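Putative lipoprotein YcdA (Bacillus subtilis subsp. subtilis str. 168, PDB 4R4G) is of unknown function but is a putative membrane-anchored lipoprotein that joins an N-terminal Ig-like domain to a C-terminal alpha-beta domain. Local coordinates at residues S247-Y259 and Y274-L286. Numbering follows the deposited sequence.
Sequences SLSDRIEDKVKDY and YALQVYPEEFKKL
CD2 of Leu-248 presses into a hollow walled by the phenol end of Tyr-279, the ring edge of Phe-283 and CD1 of Leu-286, at one end of a helical hairpin formed by helices 248-260 and 268-283 of the C-terminal alpha-beta domain; their local axes cross at 131°, antiparallel in sense but well splayed. CD1 of Leu-248 rests on CB of Glu-282, 3.9 Å away. One turn on, CD1 of Ile-252 lies 3.6 Å from CD2 of Tyr-279. Ala-275 is the shallow spot, its CB taking CG2 of both Ile-252 and Val-256. Behind the second helix, helix 203-219 packs Ile-212 against Tyr-279 and Phe-283. Beside this apolar patch, Arg-251 bends at chi3 (108°) and sends NE to OE1 of Glu-282, a weak hydrogen bond of 3.3 Å within a salt bridge, while its NH1 holds OG of Ser-247 in the guanidinium plane; Lys-285 NZ holds OE2. Replacing Arg-251 by an alanine is likely to cost OE1 its salt-bridge partner and CD2 of Leu-286 part of its cover. At the other end Tyr-259 and Tyr-274 form an offset stack, planes 10° apart, and CB of Tyr-274 sits 4.1 Å from the centroid of the Tyr-259 ring, almost straight over its face.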
loop_
_atom_site.group_PDB
_atom_site.type_symbol
_atom_site.label_atom_id
_atom_site.label_comp_id
_atom_site.label_asym_id
_atom_site.label_seq_id
_atom_site.Cartn_x
_atom_site.Cartn_y
_atom_site.Cartn_z
ATOM N N SER A 247 12.475 -7.613 -28.075
ATOM C CA SER A 247 12.497 -8.349 -29.346
ATOM C C SER A 247 11.217 -8.277 -30.161
ATOM O O SER A 247 11.268 -8.634 -31.339
ATOM C CB SER A 247 12.800 -9.820 -29.093
ATOM O OG SER A 247 11.830 -10.413 -28.246
ATOM N N LEU A 248 10.074 -7.851 -29.572
ATOM C CA LEU A 248 8.749 -7.868 -30.235
ATOM C C LEU A 248 8.756 -7.234 -31.629
ATOM O O LEU A 248 8.170 -7.799 -32.565
ATOM C CB LEU A 248 7.666 -7.227 -29.353
ATOM C CG LEU A 248 6.197 -7.499 -29.710
ATOM C CD1 LEU A 248 5.919 -8.978 -29.958
ATOM C CD2 LEU A 248 5.289 -6.975 -28.629
ATOM N N SER A 249 9.455 -6.097 -31.769
ATOM C CA SER A 249 9.646 -5.378 -33.040
ATOM C C SER A 249 10.110 -6.336 -34.115
ATOM O O SER A 249 9.383 -6.565 -35.082
ATOM C CB SER A 249 10.673 -4.254 -32.866
ATOM O OG SER A 249 11.930 -4.726 -32.396
ATOM N N ASP A 250 11.286 -6.964 -33.880
ATOM C CA ASP A 250 11.944 -7.917 -34.779
ATOM C C ASP A 250 11.078 -9.153 -35.028
ATOM O O ASP A 250 10.947 -9.561 -36.171
ATOM C CB ASP A 250 13.329 -8.321 -34.238
ATOM C CG ASP A 250 14.311 -7.167 -34.066
ATOM O OD1 ASP A 250 14.439 -6.351 -35.008
ATOM O OD2 ASP A 250 14.978 -7.104 -33.008
ATOM N N ARG A 251 10.447 -9.707 -33.985
ATOM C CA ARG A 251 9.586 -10.885 -34.100
ATOM C C ARG A 251 8.463 -10.654 -35.075
ATOM O O ARG A 251 8.171 -11.542 -35.877
ATOM C CB ARG A 251 9.004 -11.269 -32.747
ATOM C CG ARG A 251 10.051 -11.649 -31.742
ATOM C CD ARG A 251 9.377 -11.923 -30.434
ATOM N NE ARG A 251 9.390 -13.349 -30.156
ATOM C CZ ARG A 251 10.139 -13.895 -29.220
ATOM N NH1 ARG A 251 10.906 -13.138 -28.451
ATOM N NH2 ARG A 251 10.129 -15.203 -29.040
ATOM N N ILE A 252 7.827 -9.465 -35.017
ATOM C CA ILE A 252 6.742 -9.154 -35.941
ATOM C C ILE A 252 7.361 -8.891 -37.307
ATOM O O ILE A 252 6.928 -9.505 -38.281
ATOM C CB ILE A 252 5.811 -8.024 -35.435
ATOM C CG1 ILE A 252 5.025 -8.508 -34.195
ATOM C CG2 ILE A 252 4.832 -7.591 -36.525
ATOM C CD1 ILE A 252 4.778 -7.469 -33.212
ATOM N N GLU A 253 8.439 -8.078 -37.359
ATOM C CA GLU A 253 9.199 -7.793 -38.588
ATOM C C GLU A 253 9.543 -9.119 -39.305
ATOM O O GLU A 253 9.298 -9.226 -40.505
ATOM C CB GLU A 253 10.479 -6.976 -38.251
ATOM C CG GLU A 253 11.343 -6.525 -39.435
ATOM C CD GLU A 253 12.772 -6.130 -39.078
ATOM O OE1 GLU A 253 12.956 -5.227 -38.229
ATOM O OE2 GLU A 253 13.713 -6.735 -39.643
ATOM N N ASP A 254 10.019 -10.141 -38.550
ATOM C CA ASP A 254 10.398 -11.452 -39.090
ATOM C C ASP A 254 9.168 -12.274 -39.500
ATOM O O ASP A 254 9.237 -12.990 -40.487
ATOM C CB ASP A 254 11.297 -12.255 -38.109
ATOM C CG ASP A 254 12.640 -11.614 -37.728
ATOM O OD1 ASP A 254 13.288 -10.993 -38.606
ATOM O OD2 ASP A 254 13.059 -11.763 -36.565
ATOM N N LYS A 255 8.051 -12.155 -38.790
ATOM C CA LYS A 255 6.846 -12.907 -39.142
ATOM C C LYS A 255 6.167 -12.295 -40.377
ATOM O O LYS A 255 5.577 -13.019 -41.194
ATOM C CB LYS A 255 5.882 -12.975 -37.946
ATOM C CG LYS A 255 6.049 -14.234 -37.089
ATOM C CD LYS A 255 5.035 -15.286 -37.515
ATOM C CE LYS A 255 4.821 -16.399 -36.524
ATOM N NZ LYS A 255 3.662 -17.258 -36.918
ATOM N N VAL A 256 6.293 -10.951 -40.509
ATOM C CA VAL A 256 5.769 -10.135 -41.611
ATOM C C VAL A 256 6.554 -10.495 -42.864
ATOM O O VAL A 256 5.939 -10.720 -43.900
ATOM C CB VAL A 256 5.808 -8.604 -41.288
ATOM C CG1 VAL A 256 5.739 -7.742 -42.551
ATOM C CG2 VAL A 256 4.691 -8.215 -40.328
ATOM N N LYS A 257 7.909 -10.565 -42.759
ATOM C CA LYS A 257 8.794 -10.943 -43.872
ATOM C C LYS A 257 8.458 -12.363 -44.343
ATOM O O LYS A 257 8.326 -12.587 -45.544
ATOM C CB LYS A 257 10.279 -10.842 -43.478
ATOM C CG LYS A 257 10.839 -9.422 -43.419
ATOM C CD LYS A 257 12.315 -9.445 -43.033
ATOM C CE LYS A 257 12.810 -8.129 -42.486
ATOM N NZ LYS A 257 14.150 -8.267 -41.855
ATOM N N ASP A 258 8.241 -13.292 -43.387
ATOM C CA ASP A 258 7.864 -14.692 -43.611
ATOM C C ASP A 258 6.523 -14.804 -44.367
ATOM O O ASP A 258 6.285 -15.833 -44.990
ATOM C CB ASP A 258 7.782 -15.442 -42.263
ATOM C CG ASP A 258 7.945 -16.946 -42.366
ATOM O OD1 ASP A 258 7.030 -17.609 -42.904
ATOM O OD2 ASP A 258 8.967 -17.465 -41.876
ATOM N N TYR A 259 5.668 -13.740 -44.315
ATOM C CA TYR A 259 4.361 -13.589 -44.990
ATOM C C TYR A 259 4.514 -12.974 -46.409
ATOM O O TYR A 259 3.625 -13.139 -47.253
ATOM C CB TYR A 259 3.437 -12.724 -44.122
ATOM C CG TYR A 259 2.120 -12.306 -44.741
ATOM C CD1 TYR A 259 1.051 -13.194 -44.821
ATOM C CD2 TYR A 259 1.911 -10.995 -45.162
ATOM C CE1 TYR A 259 -0.178 -12.802 -45.348
ATOM C CE2 TYR A 259 0.682 -10.589 -45.684
ATOM C CZ TYR A 259 -0.361 -11.495 -45.772
ATOM O OH TYR A 259 -1.578 -11.099 -46.276
ATOM N N TYR A 274 -2.163 -8.765 -40.973
ATOM C CA TYR A 274 -1.454 -9.968 -40.544
ATOM C C TYR A 274 -0.544 -9.661 -39.352
ATOM O O TYR A 274 -0.446 -10.482 -38.434
ATOM C CB TYR A 274 -0.651 -10.575 -41.702
ATOM C CG TYR A 274 0.190 -11.772 -41.305
ATOM C CD1 TYR A 274 -0.390 -13.026 -41.116
ATOM C CD2 TYR A 274 1.564 -11.656 -41.125
ATOM C CE1 TYR A 274 0.380 -14.132 -40.745
ATOM C CE2 TYR A 274 2.342 -12.753 -40.756
ATOM C CZ TYR A 274 1.750 -13.994 -40.588
ATOM O OH TYR A 274 2.525 -15.072 -40.220
ATOM N N ALA A 275 0.127 -8.492 -39.364
ATOM C CA ALA A 275 1.011 -8.095 -38.277
ATOM C C ALA A 275 0.213 -7.981 -36.974
ATOM O O ALA A 275 0.657 -8.480 -35.951
ATOM C CB ALA A 275 1.695 -6.782 -38.608
ATOM N N LEU A 276 -1.004 -7.410 -37.033
ATOM C CA LEU A 276 -1.876 -7.246 -35.872
ATOM C C LEU A 276 -2.398 -8.604 -35.361
ATOM O O LEU A 276 -2.834 -8.705 -34.200
ATOM C CB LEU A 276 -3.055 -6.307 -36.225
ATOM C CG LEU A 276 -2.700 -4.860 -36.612
ATOM C CD1 LEU A 276 -3.828 -4.207 -37.328
ATOM C CD2 LEU A 276 -2.278 -4.023 -35.410
ATOM N N GLN A 277 -2.363 -9.628 -36.237
ATOM C CA GLN A 277 -2.790 -10.987 -35.931
ATOM C C GLN A 277 -1.697 -11.771 -35.192
ATOM O O GLN A 277 -2.021 -12.503 -34.253
ATOM C CB GLN A 277 -3.181 -11.744 -37.207
ATOM C CG GLN A 277 -4.533 -11.370 -37.798
ATOM C CD GLN A 277 -4.722 -11.921 -39.200
ATOM O OE1 GLN A 277 -4.260 -13.025 -39.548
ATOM N NE2 GLN A 277 -5.424 -11.157 -40.037
ATOM N N VAL A 278 -0.421 -11.679 -35.650
ATOM C CA VAL A 278 0.687 -12.409 -35.023
ATOM C C VAL A 278 1.086 -11.779 -33.687
ATOM O O VAL A 278 1.555 -12.516 -32.815
ATOM C CB VAL A 278 1.935 -12.602 -35.922
ATOM C CG1 VAL A 278 1.669 -13.604 -37.036
ATOM C CG2 VAL A 278 2.458 -11.280 -36.480
ATOM N N TYR A 279 0.904 -10.431 -33.532
ATOM C CA TYR A 279 1.247 -9.635 -32.338
ATOM C C TYR A 279 0.870 -10.387 -31.033
ATOM O O TYR A 279 1.780 -10.643 -30.239
ATOM C CB TYR A 279 0.601 -8.225 -32.370
ATOM C CG TYR A 279 1.122 -7.283 -31.301
ATOM C CD1 TYR A 279 0.864 -7.512 -29.950
ATOM C CD2 TYR A 279 1.847 -6.148 -31.639
ATOM C CE1 TYR A 279 1.368 -6.664 -28.960
ATOM C CE2 TYR A 279 2.362 -5.296 -30.656
ATOM C CZ TYR A 279 2.098 -5.543 -29.319
ATOM O OH TYR A 279 2.595 -4.700 -28.352
ATOM N N PRO A 280 -0.416 -10.796 -30.815
ATOM C CA PRO A 280 -0.752 -11.529 -29.580
ATOM C C PRO A 280 0.065 -12.805 -29.350
ATOM O O PRO A 280 0.532 -13.062 -28.238
ATOM C CB PRO A 280 -2.230 -11.905 -29.786
ATOM C CG PRO A 280 -2.750 -10.932 -30.765
ATOM C CD PRO A 280 -1.621 -10.586 -31.654
ATOM N N GLU A 281 0.244 -13.593 -30.404
ATOM C CA GLU A 281 0.900 -14.890 -30.330
ATOM C C GLU A 281 2.394 -14.742 -30.078
ATOM O O GLU A 281 2.965 -15.560 -29.348
ATOM C CB GLU A 281 0.584 -15.721 -31.590
ATOM C CG GLU A 281 -0.922 -15.869 -31.897
ATOM C CD GLU A 281 -1.927 -15.995 -30.747
ATOM O OE1 GLU A 281 -1.799 -16.938 -29.931
ATOM O OE2 GLU A 281 -2.856 -15.154 -30.673
ATOM N N GLU A 282 2.994 -13.650 -30.580
ATOM C CA GLU A 282 4.411 -13.354 -30.380
ATOM C C GLU A 282 4.656 -12.726 -29.010
ATOM O O GLU A 282 5.668 -13.039 -28.386
ATOM C CB GLU A 282 4.960 -12.460 -31.498
ATOM C CG GLU A 282 5.133 -13.176 -32.822
ATOM C CD GLU A 282 5.960 -14.453 -32.816
ATOM O OE1 GLU A 282 7.087 -14.461 -32.265
ATOM O OE2 GLU A 282 5.481 -15.442 -33.418
ATOM N N PHE A 283 3.739 -11.854 -28.534
ATOM C CA PHE A 283 3.834 -11.250 -27.197
ATOM C C PHE A 283 3.805 -12.342 -26.119
ATOM O O PHE A 283 4.607 -12.313 -25.199
ATOM C CB PHE A 283 2.689 -10.245 -26.959
ATOM C CG PHE A 283 2.843 -9.468 -25.671
ATOM C CD1 PHE A 283 2.414 -10.001 -24.458
ATOM C CD2 PHE A 283 3.459 -8.221 -25.662
ATOM C CE1 PHE A 283 2.593 -9.304 -23.266
ATOM C CE2 PHE A 283 3.619 -7.514 -24.465
ATOM C CZ PHE A 283 3.178 -8.058 -23.277
ATOM N N LYS A 284 2.876 -13.296 -26.238
ATOM C CA LYS A 284 2.708 -14.452 -25.356
ATOM C C LYS A 284 3.988 -15.313 -25.284
ATOM O O LYS A 284 4.117 -16.106 -24.358
ATOM C CB LYS A 284 1.539 -15.332 -25.849
ATOM C CG LYS A 284 0.122 -14.888 -25.449
ATOM C CD LYS A 284 -0.897 -15.771 -26.218
ATOM C CE LYS A 284 -2.324 -15.284 -26.188
ATOM N NZ LYS A 284 -3.193 -16.097 -27.077
ATOM N N LYS A 285 4.917 -15.171 -26.250
ATOM C CA LYS A 285 6.190 -15.901 -26.319
ATOM C C LYS A 285 7.314 -15.229 -25.510
ATOM O O LYS A 285 8.364 -15.847 -25.322
ATOM C CB LYS A 285 6.666 -15.987 -27.759
ATOM C CG LYS A 285 5.896 -16.927 -28.655
ATOM C CD LYS A 285 6.696 -17.118 -29.918
ATOM C CE LYS A 285 5.849 -17.631 -31.023
ATOM N NZ LYS A 285 6.617 -17.679 -32.282
ATOM N N LEU A 286 7.134 -13.948 -25.099
ATOM C CA LEU A 286 8.174 -13.190 -24.415
ATOM C C LEU A 286 8.268 -13.534 -22.939
ATOM O O LEU A 286 7.253 -13.786 -22.291
ATOM C CB LEU A 286 7.945 -11.683 -24.541
ATOM C CG LEU A 286 7.589 -11.053 -25.854
ATOM C CD1 LEU A 286 6.934 -9.701 -25.603
ATOM C CD2 LEU A 286 8.788 -10.891 -26.751
HETATM O O HOH W 1 2.324 -16.539 -34.230
#